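Local atomic coordinates of uncharacterized protein (Bacteroides ovatus, PDB entry 4IRT), a protein that is of unknown function but is a putative neuraminidase, with BNR-type repeats built into a beta-propeller. Residues Leu132-Tyr141 / Val152-Trp163; Gly189-Trp197 / Asp208-Gly218. One frame throughout, in Å; residues are numbered along the deposited sequence.

Interaction 1 of 2, residues Leu132-Tyr141 / Val152-Trp163; sequences LSGGDLLFVY and VMNRYSLKEHKW
Val152 sets its CB over one face of the Tyr141 ring, 3.9 Å from the centroid and displaced toward the rim, a CH-pi contact. The phenol turns back over the valine because its CG stands between the backbone N and the carbonyl carbon (chi1 66°), and Tyr141 CE1 then lies 3.5 Å from Val152 CG1. Tyr141 OH, bonded to Asp120 O, also shares a water with Asn154 ND2, while Asn154 OD1 is held by Arg165. On the opposite face of the sheet, Met153, a selenomethionine, fills the hollow between two neighbours: its CG is 3.9 Å from Leu138 CD1, and a bend at the last torsion brings CE to 4.0 Å from Val140 CG2. Strands 137-141 and 152-157 form an antiparallel hairpin (156° between directions), the inner pair of a four-stranded sheet like those that make up a propeller blade. From the next strand Trp163 brings its six-membered ring obliquely against the Leu137-Phe139-Tyr156 face, CZ3 lying 3.5 Å from Phe139 CB. At the open end of the hairpin, away from its connecting turn, Arg155 grips Asp136 side-on, NE and NH2 both 2.9 Å from OD2, in a salt bridge. Asp136 OD1 instead takes a nearly straight bond from Leu158 N (176°), which arrives from above the carboxylate plane. Leu158 CD2 rests 3.9 Å from Gly135 CA, where any beta carbon would collide with that methyl.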
loop_
_atom_site.group_PDB
_atom_site.type_symbol
_atom_site.label_atom_id
_atom_site.label_comp_id
_atom_site.label_asym_id
_atom_site.label_seq_id
_atom_site.Cartn_x
_atom_site.Cartn_y
_atom_site.Cartn_z
ATOM N N LEU A 132 9.440 11.264 -4.225
ATOM C CA LEU A 132 9.075 12.665 -4.344
ATOM C C LEU A 132 9.724 13.189 -5.610
ATOM O O LEU A 132 10.672 12.586 -6.128
ATOM C CB LEU A 132 9.608 13.462 -3.155
ATOM C CG LEU A 132 9.032 13.049 -1.792
ATOM C CD1 LEU A 132 9.699 13.885 -0.710
ATOM C CD2 LEU A 132 7.516 13.224 -1.777
ATOM N N SER A 133 9.227 14.318 -6.094
ATOM C CA SER A 133 9.827 14.956 -7.271
ATOM C C SER A 133 11.293 15.265 -7.014
ATOM O O SER A 133 11.662 15.639 -5.911
ATOM C CB SER A 133 9.068 16.233 -7.636
ATOM O OG SER A 133 7.922 15.871 -8.367
ATOM N N GLY A 134 12.128 15.033 -8.019
ATOM C CA GLY A 134 13.538 15.349 -7.940
ATOM C C GLY A 134 14.453 14.276 -7.368
ATOM O O GLY A 134 15.640 14.509 -7.217
ATOM N N GLY A 135 13.924 13.122 -6.990
ATOM C CA GLY A 135 14.777 12.040 -6.519
ATOM C C GLY A 135 14.796 11.790 -5.021
ATOM O O GLY A 135 15.266 10.748 -4.604
ATOM N N ASP A 136 14.236 12.721 -4.241
ATOM C CA ASP A 136 14.103 12.574 -2.789
ATOM C C ASP A 136 13.082 11.457 -2.477
ATOM O O ASP A 136 12.313 11.053 -3.353
ATOM C CB ASP A 136 13.640 13.883 -2.144
ATOM C CG ASP A 136 14.762 14.910 -2.005
ATOM O OD1 ASP A 136 15.872 14.689 -2.530
ATOM O OD2 ASP A 136 14.506 15.955 -1.370
ATOM N N LEU A 137 13.079 10.968 -1.240
ATOM C CA LEU A 137 12.090 9.986 -0.819
ATOM C C LEU A 137 11.301 10.457 0.389
ATOM O O LEU A 137 11.788 11.265 1.185
ATOM C CB LEU A 137 12.721 8.635 -0.473
ATOM C CG LEU A 137 13.450 7.891 -1.581
ATOM C CD1 LEU A 137 13.922 6.535 -1.082
ATOM C CD2 LEU A 137 12.563 7.791 -2.810
ATOM N N LEU A 138 10.080 9.935 0.507
ATOM C CA LEU A 138 9.265 10.055 1.714
ATOM C C LEU A 138 9.206 8.706 2.406
ATOM O O LEU A 138 9.132 7.677 1.740
ATOM C CB LEU A 138 7.849 10.463 1.336
ATOM C CG LEU A 138 7.060 11.179 2.415
ATOM C CD1 LEU A 138 7.546 12.611 2.597
ATOM C CD2 LEU A 138 5.577 11.156 2.067
ATOM N N PHE A 139 9.231 8.718 3.735
ATOM C CA PHE A 139 9.023 7.514 4.519
ATOM C C PHE A 139 7.955 7.812 5.539
ATOM O O PHE A 139 7.985 8.833 6.199
ATOM C CB PHE A 139 10.280 7.085 5.228
ATOM C CG PHE A 139 10.174 5.758 5.975
ATOM C CD1 PHE A 139 10.080 4.551 5.289
ATOM C CD2 PHE A 139 10.265 5.728 7.352
ATOM C CE1 PHE A 139 10.070 3.337 5.974
ATOM C CE2 PHE A 139 10.250 4.533 8.044
ATOM C CZ PHE A 139 10.158 3.339 7.364
ATOM N N VAL A 140 7.021 6.893 5.654
ATOM C CA VAL A 140 5.951 7.007 6.617
ATOM C C VAL A 140 5.872 5.713 7.414
ATOM O O VAL A 140 6.063 4.622 6.858
ATOM C CB VAL A 140 4.583 7.302 5.986
ATOM C CG1 VAL A 140 3.526 7.367 7.073
ATOM C CG2 VAL A 140 4.619 8.602 5.217
ATOM N N TYR A 141 5.602 5.841 8.710
ATOM C CA TYR A 141 5.391 4.667 9.546
ATOM C C TYR A 141 4.494 5.024 10.719
ATOM O O TYR A 141 4.260 6.209 10.978
ATOM C CB TYR A 141 6.738 4.090 10.020
ATOM C CG TYR A 141 7.567 4.963 10.962
ATOM C CD1 TYR A 141 8.331 6.002 10.464
ATOM C CD2 TYR A 141 7.580 4.751 12.337
ATOM C CE1 TYR A 141 9.094 6.796 11.295
ATOM C CE2 TYR A 141 8.354 5.537 13.178
ATOM C CZ TYR A 141 9.113 6.568 12.649
ATOM O OH TYR A 141 9.900 7.380 13.461
ATOM N N VAL A 152 4.212 9.059 11.549
ATOM C CA VAL A 152 5.456 9.805 11.474
ATOM C C VAL A 152 5.944 9.806 10.029
ATOM O O VAL A 152 5.915 8.776 9.363
ATOM C CB VAL A 152 6.521 9.180 12.383
ATOM C CG1 VAL A 152 7.850 9.895 12.280
ATOM C CG2 VAL A 152 6.014 9.163 13.821
HETATM N N MSE A 153 6.399 10.973 9.588
HETATM C CA MSE A 153 6.762 11.224 8.211
HETATM C C MSE A 153 8.106 11.903 8.133
HETATM O O MSE A 153 8.359 12.960 8.747
HETATM C CB MSE A 153 5.645 12.042 7.553
HETATM C CG MSE A 153 5.983 12.528 6.151
HETATM SE SE MSE A 153 4.548 13.625 5.372
HETATM C CE MSE A 153 3.119 12.299 5.244
ATOM N N ASN A 154 8.985 11.274 7.371
ATOM C CA ASN A 154 10.329 11.753 7.134
ATOM C C ASN A 154 10.586 11.956 5.654
ATOM O O ASN A 154 9.890 11.395 4.811
ATOM C CB ASN A 154 11.336 10.712 7.599
ATOM C CG ASN A 154 11.287 10.442 9.085
ATOM O OD1 ASN A 154 10.906 11.289 9.888
ATOM N ND2 ASN A 154 11.707 9.231 9.463
ATOM N N ARG A 155 11.635 12.717 5.355
ATOM C CA ARG A 155 12.080 12.953 3.997
ATOM C C ARG A 155 13.564 12.669 3.856
ATOM O O ARG A 155 14.362 13.044 4.718
ATOM C CB ARG A 155 11.802 14.393 3.551
ATOM C CG ARG A 155 12.276 14.709 2.126
ATOM C CD ARG A 155 11.790 16.087 1.708
ATOM N NE ARG A 155 12.362 16.584 0.450
ATOM C CZ ARG A 155 12.124 17.808 -0.034
ATOM N NH1 ARG A 155 11.331 18.666 0.622
ATOM N NH2 ARG A 155 12.699 18.203 -1.156
ATOM N N TYR A 156 13.929 12.028 2.751
ATOM C CA TYR A 156 15.327 11.740 2.428
ATOM C C TYR A 156 15.803 12.708 1.374
ATOM O O TYR A 156 15.286 12.722 0.259
ATOM C CB TYR A 156 15.481 10.329 1.888
ATOM C CG TYR A 156 16.913 9.946 1.577
ATOM C CD1 TYR A 156 17.819 9.693 2.605
ATOM C CD2 TYR A 156 17.355 9.821 0.268
ATOM C CE1 TYR A 156 19.134 9.320 2.340
ATOM C CE2 TYR A 156 18.676 9.441 -0.012
ATOM C CZ TYR A 156 19.546 9.197 1.029
ATOM O OH TYR A 156 20.838 8.829 0.779
ATOM N N SER A 157 16.784 13.527 1.739
ATOM C CA SER A 157 17.348 14.507 0.812
ATOM C C SER A 157 18.442 13.811 0.039
ATOM O O SER A 157 19.429 13.384 0.613
ATOM C CB SER A 157 17.927 15.703 1.555
ATOM O OG SER A 157 18.684 16.521 0.660
ATOM N N LEU A 158 18.260 13.705 -1.260
ATOM C CA LEU A 158 19.237 13.054 -2.117
ATOM C C LEU A 158 20.532 13.843 -2.074
ATOM O O LEU A 158 21.624 13.266 -2.073
ATOM C CB LEU A 158 18.691 12.984 -3.550
ATOM C CG LEU A 158 19.372 12.018 -4.501
ATOM C CD1 LEU A 158 19.358 10.596 -3.934
ATOM C CD2 LEU A 158 18.654 12.102 -5.840
ATOM N N LYS A 159 20.396 15.164 -2.001
ATOM C CA LYS A 159 21.526 16.090 -1.973
ATOM C C LYS A 159 22.439 15.863 -0.770
ATOM O O LYS A 159 23.651 15.705 -0.931
ATOM C CB LYS A 159 21.008 17.534 -1.969
ATOM C CG LYS A 159 21.984 18.572 -2.496
ATOM C CD LYS A 159 21.235 19.661 -3.257
ATOM C CE LYS A 159 22.172 20.683 -3.881
ATOM N NZ LYS A 159 22.643 21.680 -2.882
ATOM N N GLU A 160 21.862 15.848 0.428
ATOM C CA GLU A 160 22.639 15.700 1.660
ATOM C C GLU A 160 22.785 14.244 2.062
ATOM O O GLU A 160 23.479 13.934 3.031
ATOM C CB GLU A 160 21.972 16.449 2.823
ATOM C CG GLU A 160 21.567 17.895 2.565
ATOM C CD GLU A 160 22.747 18.797 2.283
ATOM O OE1 GLU A 160 23.879 18.435 2.679
ATOM O OE2 GLU A 160 22.539 19.871 1.672
ATOM N N HIS A 161 22.102 13.349 1.348
ATOM C CA HIS A 161 22.014 11.942 1.737
ATOM C C HIS A 161 21.636 11.769 3.208
ATOM O O HIS A 161 22.274 11.027 3.923
ATOM C CB HIS A 161 23.291 11.192 1.386
ATOM C CG HIS A 161 23.617 11.249 -0.073
ATOM N ND1 HIS A 161 24.363 12.268 -0.630
ATOM C CD2 HIS A 161 23.258 10.442 -1.099
ATOM C CE1 HIS A 161 24.474 12.069 -1.931
ATOM N NE2 HIS A 161 23.817 10.965 -2.240
ATOM N N LYS A 162 20.587 12.460 3.645
ATOM C CA LYS A 162 20.109 12.288 5.013
ATOM C C LYS A 162 18.610 12.474 5.137
ATOM O O LYS A 162 17.961 13.074 4.280
ATOM C CB LYS A 162 20.853 13.204 5.995
ATOM C CG LYS A 162 20.358 14.636 6.078
ATOM C CD LYS A 162 21.280 15.467 6.969
ATOM C CE LYS A 162 22.716 15.478 6.457
ATOM N NZ LYS A 162 23.530 16.575 7.054
ATOM N N TRP A 163 18.083 11.919 6.221
ATOM C CA TRP A 163 16.668 11.947 6.531
ATOM C C TRP A 163 16.410 13.039 7.529
ATOM O O TRP A 163 17.202 13.211 8.453
ATOM C CB TRP A 163 16.242 10.631 7.173
ATOM C CG TRP A 163 16.213 9.495 6.229
ATOM C CD1 TRP A 163 17.198 8.595 6.017
ATOM C CD2 TRP A 163 15.133 9.126 5.370
ATOM N NE1 TRP A 163 16.813 7.678 5.070
ATOM C CE2 TRP A 163 15.545 7.984 4.653
ATOM C CE3 TRP A 163 13.866 9.661 5.128
ATOM C CZ2 TRP A 163 14.716 7.338 3.703
ATOM C CZ3 TRP A 163 13.027 9.036 4.202
ATOM C CH2 TRP A 163 13.463 7.886 3.480
HETATM O O HOH W 1 17.865 16.607 -2.651
HETATM O O HOH W 2 15.996 17.709 -0.172
HETATM O O HOH W 3 12.106 8.543 12.200
#

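Interaction 2 of 2, residues Gly189-Trp197 / Asp208-Gly218; sequences GTIHLSWVW and DICYARSFDNG. With EDO (1,2-ethanediol), chain M.
Ile191 with Ser214, Leu193 with Ala212 and Trp195 with Cys210 are the hydrogen-bonded pairs of this antiparallel hairpin, each closed by two backbone bonds; it supplies the middle strands of a four-stranded sheet consistent with a propeller blade. Polar side chains gather on the face of His192, Tyr211 and Arg213. Tyr211 OH lies at the edge of the imidazole, 2.7 Å from His192 ND1, with either able to donate, and it accepts Arg213 NH1 at 2.9 Å; His192 NE2 is held by Asp186. Arg213 also clasps an ethanediol, probably from the crystallisation liquor, through NE to O1 (2.9 Å) and NH2 to O2. Replacing Arg213 by an alanine removes the guanidinium and would probably leave the Tyr211 hydroxyl freer to shift against His192, and the ethanediol without its NE and NH2 donors. Sulfur and aromatic contacts mark the other face: Cys210 CB sits over the six-membered ring of Trp195, 3.6 Å from its centroid and 19° off the normal, while Cys210 SG lies oblique to the Trp197 ring, 3.5 Å from NE1, whose hydrogen-bond partner is Tyr240 OH. At the end away from the hairpin's connecting loop, Ile191 CD1 packs 3.6 Å from Gly218 N, and one water joins Gly189 O, Ser214 O and Asn217 N. The chemistry thus divides by face: directional bonds probably hold the phenol hydroxyl in place, whereas the indole against Cys210 relies on close packing.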
loop_
_atom_site.group_PDB
_atom_site.type_symbol
_atom_site.label_atom_id
_atom_site.label_comp_id
_atom_site.label_asym_id
_atom_site.label_seq_id
_atom_site.Cartn_x
_atom_site.Cartn_y
_atom_site.Cartn_z
ATOM N N GLY A 189 3.835 15.345 -8.237
ATOM C CA GLY A 189 4.623 15.395 -7.015
ATOM C C GLY A 189 3.798 15.762 -5.788
ATOM O O GLY A 189 4.353 15.973 -4.723
ATOM N N THR A 190 2.477 15.826 -5.936
ATOM C CA THR A 190 1.592 16.069 -4.791
ATOM C C THR A 190 1.462 14.798 -3.932
ATOM O O THR A 190 1.240 13.682 -4.445
ATOM C CB THR A 190 0.205 16.540 -5.274
ATOM O OG1 THR A 190 0.364 17.752 -6.021
ATOM C CG2 THR A 190 -0.767 16.774 -4.120
ATOM N N ILE A 191 1.540 14.972 -2.624
ATOM C CA ILE A 191 1.358 13.858 -1.695
ATOM C C ILE A 191 -0.104 13.827 -1.297
ATOM O O ILE A 191 -0.614 14.806 -0.721
ATOM C CB ILE A 191 2.198 14.026 -0.412
ATOM C CG1 ILE A 191 3.686 14.208 -0.735
ATOM C CG2 ILE A 191 1.959 12.852 0.525
ATOM C CD1 ILE A 191 4.500 14.691 0.447
ATOM N N HIS A 192 -0.759 12.696 -1.568
ATOM C CA HIS A 192 -2.126 12.476 -1.160
ATOM C C HIS A 192 -2.160 11.599 0.069
ATOM O O HIS A 192 -1.364 10.682 0.191
ATOM C CB HIS A 192 -2.924 11.801 -2.293
ATOM C CG HIS A 192 -2.974 12.607 -3.550
ATOM N ND1 HIS A 192 -4.018 13.446 -3.840
ATOM C CD2 HIS A 192 -2.092 12.737 -4.573
ATOM C CE1 HIS A 192 -3.789 14.062 -4.987
ATOM N NE2 HIS A 192 -2.632 13.636 -5.463
ATOM N N LEU A 193 -3.116 11.858 0.951
ATOM C CA LEU A 193 -3.282 11.094 2.190
ATOM C C LEU A 193 -4.752 10.889 2.490
ATOM O O LEU A 193 -5.521 11.847 2.511
ATOM C CB LEU A 193 -2.654 11.895 3.342
ATOM C CG LEU A 193 -2.919 11.459 4.783
ATOM C CD1 LEU A 193 -2.296 10.124 5.091
ATOM C CD2 LEU A 193 -2.368 12.518 5.722
ATOM N N SER A 194 -5.145 9.646 2.744
ATOM C CA SER A 194 -6.506 9.334 3.232
ATOM C C SER A 194 -6.418 8.334 4.381
ATOM O O SER A 194 -5.395 7.619 4.551
ATOM C CB SER A 194 -7.407 8.801 2.125
ATOM O OG SER A 194 -6.843 7.678 1.494
ATOM N N TRP A 195 -7.488 8.278 5.178
ATOM C CA TRP A 195 -7.513 7.433 6.363
ATOM C C TRP A 195 -8.912 7.185 6.855
ATOM O O TRP A 195 -9.824 7.896 6.477
ATOM C CB TRP A 195 -6.661 8.033 7.489
ATOM C CG TRP A 195 -7.149 9.276 8.130
ATOM C CD1 TRP A 195 -7.853 9.365 9.332
ATOM C CD2 TRP A 195 -6.917 10.630 7.707
ATOM N NE1 TRP A 195 -8.079 10.681 9.643
ATOM C CE2 TRP A 195 -7.517 11.479 8.675
ATOM C CE3 TRP A 195 -6.309 11.211 6.584
ATOM C CZ2 TRP A 195 -7.540 12.870 8.540
ATOM C CZ3 TRP A 195 -6.306 12.628 6.460
ATOM C CH2 TRP A 195 -6.910 13.426 7.435
ATOM N N VAL A 196 -9.042 6.175 7.703
ATOM C CA VAL A 196 -10.259 5.913 8.469
ATOM C C VAL A 196 -9.889 6.085 9.932
ATOM O O VAL A 196 -8.713 5.929 10.329
ATOM C CB VAL A 196 -10.818 4.480 8.240
ATOM C CG1 VAL A 196 -10.986 4.220 6.731
ATOM C CG2 VAL A 196 -9.940 3.428 8.898
ATOM N N TRP A 197 -10.876 6.455 10.724
ATOM C CA TRP A 197 -10.700 6.470 12.136
ATOM C C TRP A 197 -11.003 5.107 12.684
ATOM O O TRP A 197 -11.846 4.384 12.149
ATOM C CB TRP A 197 -11.652 7.457 12.776
ATOM C CG TRP A 197 -11.419 8.886 12.380
ATOM C CD1 TRP A 197 -12.287 9.690 11.707
ATOM C CD2 TRP A 197 -10.271 9.704 12.686
ATOM N NE1 TRP A 197 -11.752 10.957 11.566
ATOM C CE2 TRP A 197 -10.521 10.988 12.164
ATOM C CE3 TRP A 197 -9.071 9.479 13.372
ATOM C CZ2 TRP A 197 -9.604 12.063 12.310
ATOM C CZ3 TRP A 197 -8.179 10.535 13.514
ATOM C CH2 TRP A 197 -8.448 11.805 12.978
ATOM N N ASP A 208 -15.613 6.360 8.862
ATOM C CA ASP A 208 -15.291 7.498 7.990
ATOM C C ASP A 208 -14.054 7.303 7.107
ATOM O O ASP A 208 -13.195 6.467 7.387
ATOM C CB ASP A 208 -15.136 8.794 8.827
ATOM C CG ASP A 208 -16.413 9.164 9.557
ATOM O OD1 ASP A 208 -17.503 9.183 8.928
ATOM O OD2 ASP A 208 -16.338 9.434 10.778
ATOM N N ILE A 209 -14.028 8.060 6.012
ATOM C CA ILE A 209 -12.870 8.206 5.144
ATOM C C ILE A 209 -12.542 9.684 5.015
ATOM O O ILE A 209 -13.373 10.480 4.528
ATOM C CB ILE A 209 -13.101 7.595 3.736
ATOM C CG1 ILE A 209 -13.573 6.130 3.871
ATOM C CG2 ILE A 209 -11.818 7.691 2.907
ATOM C CD1 ILE A 209 -13.752 5.370 2.565
ATOM N N CYS A 210 -11.327 10.039 5.411
ATOM C CA CYS A 210 -10.880 11.433 5.446
ATOM C C CYS A 210 -9.713 11.641 4.462
ATOM O O CYS A 210 -9.094 10.695 4.019
ATOM C CB CYS A 210 -10.437 11.819 6.865
ATOM S SG CYS A 210 -11.758 11.734 8.119
ATOM N N TYR A 211 -9.384 12.894 4.162
ATOM C CA TYR A 211 -8.453 13.192 3.079
ATOM C C TYR A 211 -7.669 14.475 3.349
ATOM O O TYR A 211 -8.209 15.416 3.883
ATOM C CB TYR A 211 -9.223 13.350 1.774
ATOM C CG TYR A 211 -8.353 13.765 0.614
ATOM C CD1 TYR A 211 -7.594 12.816 -0.083
ATOM C CD2 TYR A 211 -8.287 15.081 0.204
ATOM C CE1 TYR A 211 -6.778 13.190 -1.135
ATOM C CE2 TYR A 211 -7.457 15.464 -0.836
ATOM C CZ TYR A 211 -6.727 14.517 -1.526
ATOM O OH TYR A 211 -5.939 14.866 -2.604
ATOM N N ALA A 212 -6.412 14.492 2.927
ATOM C CA ALA A 212 -5.632 15.694 2.864
ATOM C C ALA A 212 -4.591 15.552 1.779
ATOM O O ALA A 212 -4.278 14.440 1.377
ATOM C CB ALA A 212 -4.955 15.955 4.202
ATOM N N ARG A 213 -4.089 16.678 1.293
ATOM C CA ARG A 213 -2.964 16.668 0.337
ATOM C C ARG A 213 -1.977 17.800 0.554
ATOM O O ARG A 213 -2.321 18.845 1.083
ATOM C CB ARG A 213 -3.464 16.661 -1.105
ATOM C CG ARG A 213 -4.392 17.823 -1.468
ATOM C CD ARG A 213 -4.593 17.814 -2.979
ATOM N NE ARG A 213 -5.681 18.680 -3.452
ATOM C CZ ARG A 213 -6.751 18.264 -4.110
ATOM N NH1 ARG A 213 -6.958 16.972 -4.347
ATOM N NH2 ARG A 213 -7.632 19.151 -4.521
ATOM N N SER A 214 -0.745 17.588 0.122
ATOM C CA SER A 214 0.321 18.560 0.297
ATOM C C SER A 214 1.040 18.767 -1.024
ATOM O O SER A 214 1.442 17.792 -1.686
ATOM C CB SER A 214 1.357 18.084 1.305
ATOM O OG SER A 214 2.422 19.035 1.381
ATOM N N PHE A 215 1.249 20.046 -1.363
ATOM C CA PHE A 215 1.946 20.456 -2.584
ATOM C C PHE A 215 3.412 20.855 -2.375
ATOM O O PHE A 215 4.102 21.180 -3.347
ATOM C CB PHE A 215 1.209 21.641 -3.222
ATOM C CG PHE A 215 -0.221 21.335 -3.569
ATOM C CD1 PHE A 215 -0.553 20.793 -4.800
ATOM C CD2 PHE A 215 -1.224 21.585 -2.657
ATOM C CE1 PHE A 215 -1.878 20.517 -5.129
ATOM C CE2 PHE A 215 -2.540 21.262 -2.946
ATOM C CZ PHE A 215 -2.871 20.749 -4.204
ATOM N N ASP A 216 3.884 20.823 -1.122
ATOM C CA ASP A 216 5.233 21.269 -0.769
ATOM C C ASP A 216 5.991 20.211 0.060
ATOM O O ASP A 216 6.655 20.515 1.059
ATOM C CB ASP A 216 5.159 22.596 -0.048
ATOM C CG ASP A 216 4.349 22.533 1.240
ATOM O OD1 ASP A 216 3.854 21.428 1.630
ATOM O OD2 ASP A 216 4.189 23.604 1.857
ATOM N N ASN A 217 5.896 18.973 -0.396
ATOM C CA ASN A 217 6.585 17.829 0.201
ATOM C C ASN A 217 6.301 17.593 1.656
ATOM O O ASN A 217 7.164 17.120 2.412
ATOM C CB ASN A 217 8.081 17.903 -0.067
ATOM C CG ASN A 217 8.400 17.643 -1.521
ATOM O OD1 ASN A 217 7.824 16.747 -2.152
ATOM N ND2 ASN A 217 9.299 18.436 -2.072
ATOM N N GLY A 218 5.053 17.858 2.040
ATOM C CA GLY A 218 4.576 17.512 3.365
ATOM C C GLY A 218 4.595 18.595 4.430
ATOM O O GLY A 218 4.144 18.339 5.543
HETATM C C1 EDO M . -6.357 22.698 -2.837
HETATM O O1 EDO M . -5.951 21.365 -2.456
HETATM C C2 EDO M . -6.130 23.000 -4.317
HETATM O O2 EDO M . -6.871 22.069 -5.115
HETATM O O HOH W 4 7.265 15.735 -4.624
HETATM O O HOH W 5 4.163 17.730 -2.378
#

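Interactions 1 and 2 are successive hairpins, each the inner strand pair of its own four-stranded sheet, so they hold equivalent elements but share none. Both are mostly buried, with 11 of 17 touching residues buried in interaction 1 and 15 of 19 in interaction 2, which also lies nearer the chain's centre (about 14 Å, against about 18 Å, between centres). They meet where Leu132 CD2 comes 4.0 Å from Ile191 CD1 and 3.6 Å from Asn217 OD1, without a hydrogen bond. Chemistry separates them: the partly exposed open end of 132-141/152-163 carries a salt bridge between its strands, whereas 189-197/208-218 has none and joins them by a hydroxyl-to-imidazole hydrogen bond and cysteine-indole packing.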